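Local coordinates for FAD:protein FMN transferase (Vibrio cholerae, PDB 6NXI) that probably transfers the FMN moiety of FAD, with magnesium or manganese as cofactor, onto a threonine hydroxyl of target flavoproteins, at residues 4-12 with 19-27; 194-202 with 212-222. All coordinates share one frame; numbering follows the deposited sequence.

Overall arrangement
Two antiparallel hairpins meet here, their centres about 17 Å apart. Interaction 1 forms the edge of the eight-stranded sheet; interaction 2 is a separate two-stranded hairpin, and its second segment then runs on into strand 220-225 of that same large sheet. Trp197 joins them: CZ3 lies 3.3 Å from Gln7 NE2 and 4.0 Å from Lys22 CB, while CH2 comes within 4.1 Å of Ile24 CD1. Neither contact is part of the FAD or magnesium site. The side chain of Tyr19 lies about 12 Å from the bound FAD, and that of Ile222, on strand 220-225 in the middle of the sheet, about 11 Å from a magnesium ion.

Interaction 1: residues 4-12 with 19-27; sequences PAEQVHLSG and YNIKYIQQP
His9 and Lys22 face each other as a non-hydrogen-bonded pair between two antiparallel strands, and the histidine is the side chain to follow outward. Its CB touches Lys22 CG at 4.1 Å. With CG anti to the backbone N (chi1 177°), the imidazole is carried along the strand toward Asn20. One ring face lies under the extended lysine, whose CE stands 4.3 Å from the ring centroid in a CH-pi contact. At the rim CD2 passes Ile21 O at 3.7 Å, and at the tip NE2 donates to Asn20 OD1 (2.8 Å, N-H...O 161°). The acceptor sits in the plane of the imidazole, but the donor is tilted from the plane of the amide. Asn20 ND2 is bound by Glu180, so both ends of that amide are tied.

The face carrying Val8, Leu10, Tyr19 and Tyr23 is largely apolar and aromatic. Val8 lies alongside Tyr23 with CB over the ring, 3.8 Å from its centroid, both methyls reaching toward the phenol end, while Leu10 CD1 approaches the ring edge at CE1. Nearer the turn, Gly12 N sits over the centre of the Tyr19 ring, 3.3 Å above its plane. Beyond the glycine, Tyr19 OH is hydrogen-bonded to Asp40 and Gln36 of helix 32-50, which fixes the far end of the ring.

Backbone bonds couple Val8 with Tyr23, Leu10 with Ile21 and Gly12 with Tyr19 in both directions. Gln25 N also donates to Glu6 O, and in the same pair a water bridges Glu6 N and Gln25 O. Strand 17-24 continues the pairing onto strand 177-181, and Ile21 and Tyr23 pack on helix 32-50. This is an antiparallel beta hairpin at the edge of the eight-stranded antiparallel sheet of this ApbE-family protein, with strand 7-14 outermost.

Interaction 2: residues 194-202 with 212-222; sequences GVPWRIAIE and QEIIEPGDYAI
A two-stranded antiparallel beta hairpin, strands 199-203 and 211-215, is closed by reciprocal backbone bonds of Ile199 with Ile215 and of Ile201 with Glu213. With CG1 between backbone N and carbonyl carbon in both Ile199 and Ile215 (chi1 69° and 67°), their ethyl arms turn to each other across the pair, CG1 to CG1 at 3.7 Å. Ile199 CD1 then reaches Pro217 CG and, tip to tip, Ile222 CG1, each at 3.7 Å. Across the opposite face, Gln212 NE2 donates to Glu202 OE2 (2.6 Å), lying nearly on the extension of the carboxylate C-O bond, and the acceptor is in the amide plane. Ala200 CB lies against the same amide, 3.5 Å from Gln212 CD. In the loop just before the strand, Arg198 turns one guanidinium face to Ile214, whose CG2 stands 3.4 Å from the plane, toward its rim; Arg198 NE stays 4.2 Å from Glu216 OE2, too far for a salt bridge. Where the strands part, water 3 bridges Trp197 O and Gly218 N. Trp197 NE1 is bound by Lys188 O of strand 184-188. After Pro217 and Gly218 the chain enters strand 220-225; Ile199 on Ile222 and Ile201 on Thr259 of strand 255-262 set the hairpin's isoleucine face against the large sheet.

Interaction 1: residues 4-12 with 19-27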
ATOM      1  N   PRO A   4      -1.203  34.056  12.542  1.00 65.67           N
ATOM      2  CA  PRO A   4      -0.149  33.035  12.295  1.00 63.57           C
ATOM      3  C   PRO A   4      -0.668  31.602  12.555  1.00 58.58           C
ATOM      4  O   PRO A   4      -1.039  31.310  13.676  1.00 57.43           O
ATOM      5  CB  PRO A   4       1.005  33.434  13.241  1.00 64.69           C
ATOM      6  CG  PRO A   4       0.756  34.907  13.560  1.00 66.55           C
ATOM      7  CD  PRO A   4      -0.749  35.078  13.506  1.00 66.03           C
ATOM      8  N   ALA A   5      -0.688  30.741  11.529  1.00 54.51           N
ATOM      9  CA  ALA A   5      -1.429  29.445  11.520  1.00 48.12           C
ATOM     10  C   ALA A   5      -0.709  28.388  12.367  1.00 43.91           C
ATOM     11  O   ALA A   5       0.499  28.169  12.156  1.00 46.93           O
ATOM     12  CB  ALA A   5      -1.649  28.952  10.109  1.00 45.93           C
ATOM     13  N   GLU A   6      -1.450  27.727  13.263  1.00 37.93           N
ATOM     14  CA  GLU A   6      -0.915  26.761  14.250  1.00 36.63           C
ATOM     15  C   GLU A   6      -1.065  25.360  13.633  1.00 30.95           C
ATOM     16  O   GLU A   6      -2.199  24.966  13.326  1.00 29.63           O
ATOM     17  CB  GLU A   6      -1.653  26.852  15.595  1.00 39.49           C
ATOM     18  CG  GLU A   6      -1.112  25.868  16.644  1.00 42.33           C
ATOM     19  CD  GLU A   6      -1.927  25.604  17.914  1.00 47.49           C
ATOM     20  OE1 GLU A   6      -2.834  26.410  18.239  1.00 48.18           O
ATOM     21  OE2 GLU A   6      -1.659  24.561  18.584  1.00 47.23           O
ATOM     22  N   GLN A   7       0.065  24.689  13.414  1.00 28.74           N
ATOM     23  CA  GLN A   7       0.091  23.277  12.965  1.00 27.95           C
ATOM     24  C   GLN A   7       0.224  22.404  14.212  1.00 26.85           C
ATOM     25  O   GLN A   7       1.060  22.711  15.083  1.00 28.20           O
ATOM     26  CB  GLN A   7       1.227  23.043  11.960  1.00 28.30           C
ATOM     27  CG  GLN A   7       1.383  21.576  11.588  1.00 28.95           C
ATOM     28  CD  GLN A   7       2.437  21.419  10.520  1.00 31.06           C
ATOM     29  OE1 GLN A   7       3.603  21.158  10.792  1.00 33.84           O
ATOM     30  NE2 GLN A   7       2.033  21.645   9.291  1.00 32.75           N
ATOM     31  N   VAL A   8      -0.553  21.336  14.284  1.00 24.33           N
ATOM     32  CA  VAL A   8      -0.433  20.251  15.282  1.00 25.05           C
ATOM     33  C   VAL A   8       0.099  19.007  14.560  1.00 23.65           C
ATOM     34  O   VAL A   8      -0.429  18.678  13.478  1.00 22.66           O
ATOM     35  CB  VAL A   8      -1.807  19.980  15.896  1.00 26.93           C
ATOM     36  CG1 VAL A   8      -1.721  18.834  16.891  1.00 27.45           C
ATOM     37  CG2 VAL A   8      -2.430  21.226  16.503  1.00 28.27           C
ATOM     38  N   HIS A   9       1.101  18.359  15.127  1.00 23.43           N
ATOM     39  CA  HIS A   9       1.679  17.086  14.674  1.00 23.26           C
ATOM     40  C   HIS A   9       1.335  15.997  15.699  1.00 22.17           C
ATOM     41  O   HIS A   9       1.768  16.089  16.868  1.00 24.15           O
ATOM     42  CB  HIS A   9       3.157  17.295  14.427  1.00 24.09           C
ATOM     43  CG  HIS A   9       3.899  16.075  14.034  1.00 24.51           C
ATOM     44  ND1 HIS A   9       5.278  16.020  14.080  1.00 24.86           N
ATOM     45  CD2 HIS A   9       3.472  14.859  13.621  1.00 23.77           C
ATOM     46  CE1 HIS A   9       5.673  14.826  13.702  1.00 25.38           C
ATOM     47  NE2 HIS A   9       4.580  14.096  13.379  1.00 23.74           N
ATOM     48  N   LEU A  10       0.560  14.986  15.290  1.00 22.23           N
ATOM     49  CA  LEU A  10       0.322  13.791  16.101  1.00 21.72           C
ATOM     50  C   LEU A  10       1.133  12.623  15.542  1.00 22.10           C
ATOM     51  O   LEU A  10       1.244  12.507  14.318  1.00 22.02           O
ATOM     52  CB  LEU A  10      -1.161  13.452  16.016  1.00 22.50           C
ATOM     53  CG  LEU A  10      -2.124  14.561  16.429  1.00 23.68           C
ATOM     54  CD1 LEU A  10      -3.541  14.066  16.283  1.00 24.54           C
ATOM     55  CD2 LEU A  10      -1.867  15.047  17.850  1.00 25.91           C
ATOM     56  N   SER A  11       1.673  11.797  16.410  1.00 21.52           N
ATOM     57  CA  SER A  11       2.456  10.618  15.967  1.00 22.80           C
ATOM     58  C   SER A  11       2.142   9.466  16.900  1.00 22.70           C
ATOM     59  O   SER A  11       1.870   9.690  18.099  1.00 22.83           O
ATOM     60  CB  SER A  11       3.915  10.941  15.940  1.00 24.35           C
ATOM     61  OG  SER A  11       4.638   9.928  15.270  1.00 26.99           O
ATOM     62  N   GLY A  12       2.166   8.269  16.356  1.00 23.02           N
ATOM     63  CA  GLY A  12       2.074   7.064  17.167  1.00 23.59           C
ATOM     64  C   GLY A  12       2.322   5.813  16.357  1.00 23.78           C
ATOM     65  O   GLY A  12       2.604   5.866  15.180  1.00 22.21           O
ATOM     66  N   TYR A  19       2.607   6.368  12.378  1.00 22.19           N
ATOM     67  CA  TYR A  19       1.832   7.390  11.661  1.00 21.73           C
ATOM     68  C   TYR A  19       2.286   8.788  12.103  1.00 21.12           C
ATOM     69  O   TYR A  19       2.811   9.000  13.214  1.00 21.17           O
ATOM     70  CB  TYR A  19       0.332   7.237  11.896  1.00 22.43           C
ATOM     71  CG  TYR A  19      -0.170   7.508  13.290  1.00 22.96           C
ATOM     72  CD1 TYR A  19      -0.458   6.473  14.163  1.00 22.82           C
ATOM     73  CD2 TYR A  19      -0.463   8.800  13.702  1.00 23.79           C
ATOM     74  CE1 TYR A  19      -0.955   6.725  15.433  1.00 23.72           C
ATOM     75  CE2 TYR A  19      -0.921   9.068  14.976  1.00 23.98           C
ATOM     76  CZ  TYR A  19      -1.164   8.021  15.849  1.00 24.17           C
ATOM     77  OH  TYR A  19      -1.670   8.276  17.097  1.00 26.56           O
ATOM     78  N   ASN A  20       2.061   9.719  11.202  1.00 20.60           N
ATOM     79  CA  ASN A  20       2.334  11.154  11.397  1.00 20.83           C
ATOM     80  C   ASN A  20       1.164  11.904  10.798  1.00 21.14           C
ATOM     81  O   ASN A  20       0.906  11.776   9.615  1.00 21.63           O
ATOM     82  CB  ASN A  20       3.638  11.611  10.794  1.00 21.30           C
ATOM     83  CG  ASN A  20       4.825  11.055  11.528  1.00 21.99           C
ATOM     84  OD1 ASN A  20       5.121  11.457  12.662  1.00 22.62           O
ATOM     85  ND2 ASN A  20       5.513  10.135  10.856  1.00 21.20           N
ATOM     86  N   ILE A  21       0.445  12.628  11.629  1.00 21.11           N
ATOM     87  CA  ILE A  21      -0.708  13.413  11.162  1.00 22.68           C
ATOM     88  C   ILE A  21      -0.380  14.871  11.473  1.00 21.17           C
ATOM     89  O   ILE A  21      -0.034  15.166  12.621  1.00 22.60           O
ATOM     90  CB  ILE A  21      -1.989  12.897  11.798  1.00 25.13           C
ATOM     91  CG1 ILE A  21      -2.227  11.461  11.302  1.00 26.48           C
ATOM     92  CG2 ILE A  21      -3.149  13.860  11.509  1.00 24.59           C
ATOM     93  CD1 ILE A  21      -3.097  10.672  12.174  1.00 30.55           C
ATOM     94  N   LYS A  22      -0.486  15.738  10.496  1.00 22.04           N
ATOM     95  CA  LYS A  22      -0.328  17.195  10.685  1.00 21.94           C
ATOM     96  C   LYS A  22      -1.617  17.868  10.257  1.00 22.10           C
ATOM     97  O   LYS A  22      -2.184  17.505   9.211  1.00 21.12           O
ATOM     98  CB  LYS A  22       0.856  17.771   9.906  1.00 22.73           C
ATOM     99  CG  LYS A  22       2.191  17.265  10.402  1.00 23.32           C
ATOM    100  CD  LYS A  22       3.361  17.810   9.547  1.00 25.54           C
ATOM    101  CE  LYS A  22       4.707  17.388  10.106  1.00 26.17           C
ATOM    102  NZ  LYS A  22       5.866  18.031   9.444  1.00 27.51           N
ATOM    103  N   TYR A  23      -2.098  18.797  11.062  1.00 20.88           N
ATOM    104  CA  TYR A  23      -3.322  19.524  10.668  1.00 21.45           C
ATOM    105  C   TYR A  23      -3.192  20.957  11.158  1.00 22.69           C
ATOM    106  O   TYR A  23      -2.401  21.263  12.069  1.00 23.09           O
ATOM    107  CB  TYR A  23      -4.593  18.804  11.141  1.00 21.98           C
ATOM    108  CG  TYR A  23      -4.770  18.821  12.633  1.00 21.97           C
ATOM    109  CD1 TYR A  23      -4.309  17.781  13.409  1.00 23.19           C
ATOM    110  CD2 TYR A  23      -5.432  19.859  13.274  1.00 22.62           C
ATOM    111  CE1 TYR A  23      -4.441  17.780  14.785  1.00 24.80           C
ATOM    112  CE2 TYR A  23      -5.587  19.859  14.644  1.00 23.59           C
ATOM    113  CZ  TYR A  23      -5.093  18.815  15.406  1.00 24.24           C
ATOM    114  OH  TYR A  23      -5.224  18.794  16.771  1.00 27.10           O
ATOM    115  N   ILE A  24      -4.037  21.812  10.585  1.00 23.08           N
ATOM    116  CA  ILE A  24      -4.032  23.248  10.923  1.00 24.18           C
ATOM    117  C   ILE A  24      -5.195  23.509  11.874  1.00 25.23           C
ATOM    118  O   ILE A  24      -6.319  23.201  11.531  1.00 24.36           O
ATOM    119  CB  ILE A  24      -4.049  24.163   9.693  1.00 24.89           C
ATOM    120  CG1 ILE A  24      -2.912  23.807   8.719  1.00 24.04           C
ATOM    121  CG2 ILE A  24      -3.940  25.610  10.166  1.00 26.47           C
ATOM    122  CD1 ILE A  24      -1.525  23.776   9.353  1.00 24.55           C
ATOM    123  N   GLN A  25      -4.878  24.034  13.048  1.00 26.03           N
ATOM    124  CA  GLN A  25      -5.882  24.384  14.083  1.00 28.36           C
ATOM    125  C   GLN A  25      -6.820  25.403  13.450  1.00 28.93           C
ATOM    126  O   GLN A  25      -6.353  26.321  12.728  1.00 29.53           O
ATOM    127  CB  GLN A  25      -5.145  24.876  15.335  1.00 31.27           C
ATOM    128  CG  GLN A  25      -6.080  25.176  16.501  1.00 33.88           C
ATOM    129  CD  GLN A  25      -6.776  23.937  17.023  1.00 36.00           C
ATOM    130  OE1 GLN A  25      -6.241  22.844  16.975  1.00 38.23           O
ATOM    131  NE2 GLN A  25      -7.969  24.107  17.586  1.00 41.30           N
ATOM    132  N   GLN A  26      -8.109  25.252  13.709  1.00 30.72           N
ATOM    133  CA  GLN A  26      -9.166  26.192  13.261  1.00 34.66           C
ATOM    134  C   GLN A  26     -10.128  26.355  14.421  1.00 34.96           C
ATOM    135  O   GLN A  26     -10.186  25.527  15.323  1.00 33.49           O
ATOM    136  CB  GLN A  26      -9.843  25.642  12.002  1.00 38.29           C
ATOM    137  CG  GLN A  26      -9.017  25.894  10.750  1.00 41.09           C
ATOM    138  CD  GLN A  26      -8.857  27.363  10.432  1.00 46.04           C
ATOM    139  OE1 GLN A  26      -7.790  27.971  10.632  1.00 53.30           O
ATOM    140  NE2 GLN A  26      -9.917  27.950   9.901  1.00 51.15           N
ATOM    141  N   PRO A  27     -10.878  27.473  14.501  1.00 35.83           N
ATOM    142  CA  PRO A  27     -11.831  27.611  15.590  1.00 36.34           C
ATOM    143  C   PRO A  27     -12.859  26.473  15.602  1.00 34.86           C
ATOM    144  O   PRO A  27     -13.282  26.008  14.560  1.00 34.77           O
ATOM    145  CB  PRO A  27     -12.468  28.984  15.316  1.00 37.78           C
ATOM    146  CG  PRO A  27     -11.433  29.721  14.483  1.00 38.78           C
ATOM    147  CD  PRO A  27     -10.784  28.645  13.635  1.00 36.96           C
TER
HETATM  148  O   HOH W   1      -4.264  28.052  12.862  1.00 39.46           O
HETATM  149  O   HOH W   2       6.506  19.644  11.958  1.00 44.36           O

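Interaction 2: residues 194-202 with 212-222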
ATOM      1  N   GLY A 194       0.275  28.334   4.358  1.00 27.74           N
ATOM      2  CA  GLY A 194      -0.840  28.657   3.457  1.00 27.61           C
ATOM      3  C   GLY A 194      -0.599  28.183   2.044  1.00 27.68           C
ATOM      4  O   GLY A 194      -1.238  28.699   1.112  1.00 28.95           O
ATOM      5  N   VAL A 195       0.306  27.230   1.861  1.00 27.86           N
ATOM      6  CA  VAL A 195       0.522  26.660   0.508  1.00 28.10           C
ATOM      7  C   VAL A 195       0.192  25.173   0.545  1.00 26.92           C
ATOM      8  O   VAL A 195       0.242  24.533   1.596  1.00 24.85           O
ATOM      9  CB  VAL A 195       1.933  26.915  -0.009  1.00 29.73           C
ATOM     10  CG1 VAL A 195       2.209  28.391  -0.161  1.00 31.12           C
ATOM     11  CG2 VAL A 195       2.992  26.226   0.828  1.00 29.32           C
ATOM     12  N   PRO A 196      -0.169  24.588  -0.615  1.00 27.50           N
ATOM     13  CA  PRO A 196      -0.469  23.173  -0.659  1.00 26.22           C
ATOM     14  C   PRO A 196       0.706  22.372  -0.088  1.00 26.01           C
ATOM     15  O   PRO A 196       1.869  22.741  -0.289  1.00 25.84           O
ATOM     16  CB  PRO A 196      -0.674  22.894  -2.142  1.00 27.39           C
ATOM     17  CG  PRO A 196      -1.091  24.261  -2.711  1.00 29.21           C
ATOM     18  CD  PRO A 196      -0.252  25.246  -1.935  1.00 29.22           C
ATOM     19  N   TRP A 197       0.377  21.283   0.609  1.00 22.69           N
ATOM     20  CA  TRP A 197       1.374  20.481   1.366  1.00 22.15           C
ATOM     21  C   TRP A 197       2.448  19.986   0.401  1.00 23.45           C
ATOM     22  O   TRP A 197       2.071  19.551  -0.712  1.00 24.11           O
ATOM     23  CB  TRP A 197       0.674  19.274   2.029  1.00 20.83           C
ATOM     24  CG  TRP A 197      -0.350  19.643   3.067  1.00 21.75           C
ATOM     25  CD1 TRP A 197      -1.685  19.852   2.851  1.00 22.24           C
ATOM     26  CD2 TRP A 197      -0.129  19.891   4.454  1.00 21.57           C
ATOM     27  NE1 TRP A 197      -2.288  20.273   3.997  1.00 22.21           N
ATOM     28  CE2 TRP A 197      -1.376  20.284   5.008  1.00 21.16           C
ATOM     29  CE3 TRP A 197       0.972  19.813   5.305  1.00 22.02           C
ATOM     30  CZ2 TRP A 197      -1.534  20.541   6.364  1.00 21.54           C
ATOM     31  CZ3 TRP A 197       0.823  20.083   6.654  1.00 22.09           C
ATOM     32  CH2 TRP A 197      -0.424  20.458   7.175  1.00 22.04           C
ATOM     33  N   ARG A 198       3.682  19.889   0.879  1.00 24.14           N
ATOM     34  CA  ARG A 198       4.874  19.584   0.044  1.00 25.34           C
ATOM     35  C   ARG A 198       5.339  18.167   0.359  1.00 24.82           C
ATOM     36  O   ARG A 198       5.520  17.782   1.537  1.00 24.21           O
ATOM     37  CB  ARG A 198       5.957  20.655   0.281  1.00 29.16           C
ATOM     38  CG  ARG A 198       5.501  22.049  -0.129  1.00 34.30           C
ATOM     39  CD  ARG A 198       6.394  23.213   0.279  1.00 41.52           C
ATOM     40  NE  ARG A 198       7.456  23.346  -0.724  1.00 46.90           N
ATOM     41  CZ  ARG A 198       8.778  23.320  -0.511  1.00 52.99           C
ATOM     42  NH1 ARG A 198       9.304  23.200   0.703  1.00 54.32           N
ATOM     43  NH2 ARG A 198       9.593  23.439  -1.549  1.00 54.98           N
ATOM     44  N   ILE A 199       5.441  17.304  -0.670  1.00 24.20           N
ATOM     45  CA  ILE A 199       6.005  15.958  -0.418  1.00 24.49           C
ATOM     46  C   ILE A 199       7.251  15.867  -1.298  1.00 25.17           C
ATOM     47  O   ILE A 199       7.370  16.594  -2.272  1.00 26.64           O
ATOM     48  CB  ILE A 199       4.985  14.834  -0.710  1.00 26.65           C
ATOM     49  CG1 ILE A 199       4.744  14.764  -2.209  1.00 28.33           C
ATOM     50  CG2 ILE A 199       3.678  15.040   0.093  1.00 27.69           C
ATOM     51  CD1 ILE A 199       4.012  13.533  -2.636  1.00 30.18           C
ATOM     52  N   ALA A 200       8.159  14.988  -0.960  1.00 26.24           N
ATOM     53  CA  ALA A 200       9.384  14.772  -1.763  1.00 28.13           C
ATOM     54  C   ALA A 200       9.320  13.429  -2.469  1.00 27.73           C
ATOM     55  O   ALA A 200       8.938  12.421  -1.856  1.00 27.73           O
ATOM     56  CB  ALA A 200      10.583  14.894  -0.859  1.00 28.43           C
ATOM     57  N   ILE A 201       9.665  13.438  -3.755  1.00 30.03           N
ATOM     58  CA  ILE A 201       9.944  12.186  -4.503  1.00 32.19           C
ATOM     59  C   ILE A 201      11.459  11.979  -4.518  1.00 31.88           C
ATOM     60  O   ILE A 201      12.159  12.879  -4.971  1.00 32.78           O
ATOM     61  CB  ILE A 201       9.341  12.213  -5.907  1.00 34.51           C
ATOM     62  CG1 ILE A 201       7.848  12.570  -5.827  1.00 36.84           C
ATOM     63  CG2 ILE A 201       9.627  10.861  -6.562  1.00 36.32           C
ATOM     64  CD1 ILE A 201       6.987  11.907  -6.855  1.00 38.90           C
ATOM     65  N   GLU A 202      11.899  10.847  -3.980  1.00 33.76           N
ATOM     66  CA  GLU A 202      13.331  10.466  -3.901  1.00 36.94           C
ATOM     67  C   GLU A 202      13.742   9.989  -5.297  1.00 37.40           C
ATOM     68  O   GLU A 202      13.061   9.129  -5.885  1.00 36.65           O
ATOM     69  CB  GLU A 202      13.586   9.430  -2.808  1.00 40.14           C
ATOM     70  CG  GLU A 202      13.371   9.953  -1.397  1.00 45.49           C
ATOM     71  CD  GLU A 202      14.412  10.931  -0.870  1.00 50.70           C
ATOM     72  OE1 GLU A 202      15.562  10.917  -1.363  1.00 56.05           O
ATOM     73  OE2 GLU A 202      14.066  11.716   0.039  1.00 53.93           O
ATOM     74  N   GLN A 212      16.045  14.899  -3.867  1.00 44.92           N
ATOM     75  CA  GLN A 212      14.592  15.020  -3.603  1.00 43.92           C
ATOM     76  C   GLN A 212      13.985  15.989  -4.616  1.00 42.29           C
ATOM     77  O   GLN A 212      14.518  17.099  -4.781  1.00 45.33           O
ATOM     78  CB  GLN A 212      14.369  15.548  -2.185  1.00 45.71           C
ATOM     79  CG  GLN A 212      14.514  14.498  -1.094  1.00 46.21           C
ATOM     80  CD  GLN A 212      13.917  14.979   0.209  1.00 47.08           C
ATOM     81  OE1 GLN A 212      13.720  16.173   0.416  1.00 46.97           O
ATOM     82  NE2 GLN A 212      13.574  14.050   1.091  1.00 50.30           N
ATOM     83  N   GLU A 213      12.883  15.603  -5.247  1.00 40.23           N
ATOM     84  CA  GLU A 213      12.005  16.538  -5.979  1.00 39.46           C
ATOM     85  C   GLU A 213      10.757  16.840  -5.129  1.00 35.96           C
ATOM     86  O   GLU A 213       9.947  15.918  -4.911  1.00 34.76           O
ATOM     87  CB  GLU A 213      11.589  15.941  -7.318  1.00 43.09           C
ATOM     88  CG  GLU A 213      10.669  16.871  -8.073  1.00 47.14           C
ATOM     89  CD  GLU A 213      10.553  16.617  -9.566  1.00 52.79           C
ATOM     90  OE1 GLU A 213      10.870  15.496 -10.004  1.00 54.42           O
ATOM     91  OE2 GLU A 213      10.126  17.552 -10.277  1.00 58.06           O
ATOM     92  N   ILE A 214      10.568  18.101  -4.768  1.00 33.82           N
ATOM     93  CA  ILE A 214       9.409  18.495  -3.924  1.00 34.60           C
ATOM     94  C   ILE A 214       8.252  18.885  -4.844  1.00 33.17           C
ATOM     95  O   ILE A 214       8.445  19.826  -5.648  1.00 34.79           O
ATOM     96  CB  ILE A 214       9.791  19.622  -2.957  1.00 37.22           C
ATOM     97  CG1 ILE A 214      10.869  19.144  -1.988  1.00 38.03           C
ATOM     98  CG2 ILE A 214       8.519  20.124  -2.246  1.00 36.92           C
ATOM     99  CD1 ILE A 214      11.475  20.236  -1.124  1.00 40.01           C
ATOM    100  N   ILE A 215       7.103  18.198  -4.710  1.00 30.77           N
ATOM    101  CA  ILE A 215       5.860  18.466  -5.480  1.00 31.91           C
ATOM    102  C   ILE A 215       4.711  18.791  -4.520  1.00 30.05           C
ATOM    103  O   ILE A 215       4.766  18.432  -3.316  1.00 26.47           O
ATOM    104  CB  ILE A 215       5.514  17.284  -6.394  1.00 33.76           C
ATOM    105  CG1 ILE A 215       5.130  16.025  -5.617  1.00 33.93           C
ATOM    106  CG2 ILE A 215       6.670  16.989  -7.342  1.00 35.15           C
ATOM    107  CD1 ILE A 215       4.288  15.034  -6.382  1.00 35.90           C
ATOM    108  N   GLU A 216       3.652  19.368  -5.086  1.00 31.30           N
ATOM    109  CA  GLU A 216       2.407  19.742  -4.360  1.00 29.32           C
ATOM    110  C   GLU A 216       1.259  18.993  -5.018  1.00 30.79           C
ATOM    111  O   GLU A 216       0.675  19.463  -5.984  1.00 34.11           O
ATOM    112  CB  GLU A 216       2.258  21.263  -4.448  1.00 31.07           C
ATOM    113  CG  GLU A 216       3.299  22.009  -3.624  1.00 32.19           C
ATOM    114  CD  GLU A 216       3.324  23.519  -3.799  1.00 36.20           C
ATOM    115  OE1 GLU A 216       2.393  24.053  -4.413  1.00 36.09           O
ATOM    116  OE2 GLU A 216       4.281  24.151  -3.330  1.00 39.39           O
ATOM    117  N   PRO A 217       0.908  17.791  -4.554  1.00 30.48           N
ATOM    118  CA  PRO A 217      -0.193  17.033  -5.153  1.00 30.75           C
ATOM    119  C   PRO A 217      -1.597  17.652  -5.061  1.00 32.16           C
ATOM    120  O   PRO A 217      -2.471  17.222  -5.794  1.00 35.33           O
ATOM    121  CB  PRO A 217      -0.204  15.736  -4.351  1.00 30.48           C
ATOM    122  CG  PRO A 217       1.198  15.617  -3.826  1.00 28.74           C
ATOM    123  CD  PRO A 217       1.650  17.030  -3.537  1.00 29.08           C
ATOM    124  N   GLY A 218      -1.790  18.634  -4.182  1.00 29.79           N
ATOM    125  CA  GLY A 218      -3.107  19.182  -3.854  1.00 29.74           C
ATOM    126  C   GLY A 218      -3.922  18.171  -3.072  1.00 29.42           C
ATOM    127  O   GLY A 218      -3.341  17.494  -2.186  1.00 30.09           O
ATOM    128  N   ASP A 219      -5.220  18.102  -3.317  1.00 26.69           N
ATOM    129  CA  ASP A 219      -6.147  17.264  -2.517  1.00 26.00           C
ATOM    130  C   ASP A 219      -6.141  15.867  -3.132  1.00 27.74           C
ATOM    131  O   ASP A 219      -6.933  15.576  -4.048  1.00 30.90           O
ATOM    132  CB  ASP A 219      -7.542  17.866  -2.434  1.00 26.20           C
ATOM    133  CG  ASP A 219      -7.628  19.173  -1.676  1.00 26.41           C
ATOM    134  OD1 ASP A 219      -6.584  19.636  -1.125  1.00 25.89           O
ATOM    135  OD2 ASP A 219      -8.733  19.802  -1.744  1.00 29.23           O
ATOM    136  N   TYR A 220      -5.207  15.060  -2.678  1.00 25.26           N
ATOM    137  CA  TYR A 220      -4.867  13.766  -3.320  1.00 25.19           C
ATOM    138  C   TYR A 220      -4.189  12.873  -2.295  1.00 22.63           C
ATOM    139  O   TYR A 220      -3.634  13.362  -1.288  1.00 22.01           O
ATOM    140  CB  TYR A 220      -3.846  13.939  -4.453  1.00 27.17           C
ATOM    141  CG  TYR A 220      -4.311  13.708  -5.866  1.00 31.96           C
ATOM    142  CD1 TYR A 220      -5.128  12.645  -6.203  1.00 33.54           C
ATOM    143  CD2 TYR A 220      -3.791  14.465  -6.905  1.00 37.15           C
ATOM    144  CE1 TYR A 220      -5.532  12.422  -7.508  1.00 36.40           C
ATOM    145  CE2 TYR A 220      -4.175  14.250  -8.217  1.00 39.68           C
ATOM    146  CZ  TYR A 220      -5.060  13.227  -8.517  1.00 40.18           C
ATOM    147  OH  TYR A 220      -5.437  12.978  -9.804  1.00 43.57           O
ATOM    148  N   ALA A 221      -4.202  11.574  -2.573  1.00 20.94           N
ATOM    149  CA  ALA A 221      -3.355  10.593  -1.879  1.00 19.58           C
ATOM    150  C   ALA A 221      -2.185  10.219  -2.786  1.00 19.51           C
ATOM    151  O   ALA A 221      -2.299  10.321  -4.021  1.00 20.57           O
ATOM    152  CB  ALA A 221      -4.159   9.374  -1.520  1.00 20.03           C
ATOM    153  N   ILE A 222      -1.094   9.907  -2.128  1.00 19.87           N
ATOM    154  CA  ILE A 222       0.168   9.483  -2.764  1.00 20.31           C
ATOM    155  C   ILE A 222       0.670   8.219  -2.098  1.00 20.94           C
ATOM    156  O   ILE A 222       0.877   8.202  -0.901  1.00 21.87           O
ATOM    157  CB  ILE A 222       1.229  10.606  -2.670  1.00 22.74           C
ATOM    158  CG1 ILE A 222       0.686  11.982  -3.009  1.00 25.36           C
ATOM    159  CG2 ILE A 222       2.391  10.188  -3.539  1.00 23.44           C
ATOM    160  CD1 ILE A 222       0.178  12.787  -1.805  1.00 27.75           C
TER
HETATM  161  O   HOH W   3      -0.185  19.657  -2.110  1.00 26.63           O
HETATM  162  O   HOH W   4      -2.421  19.618  -0.433  1.00 30.71           O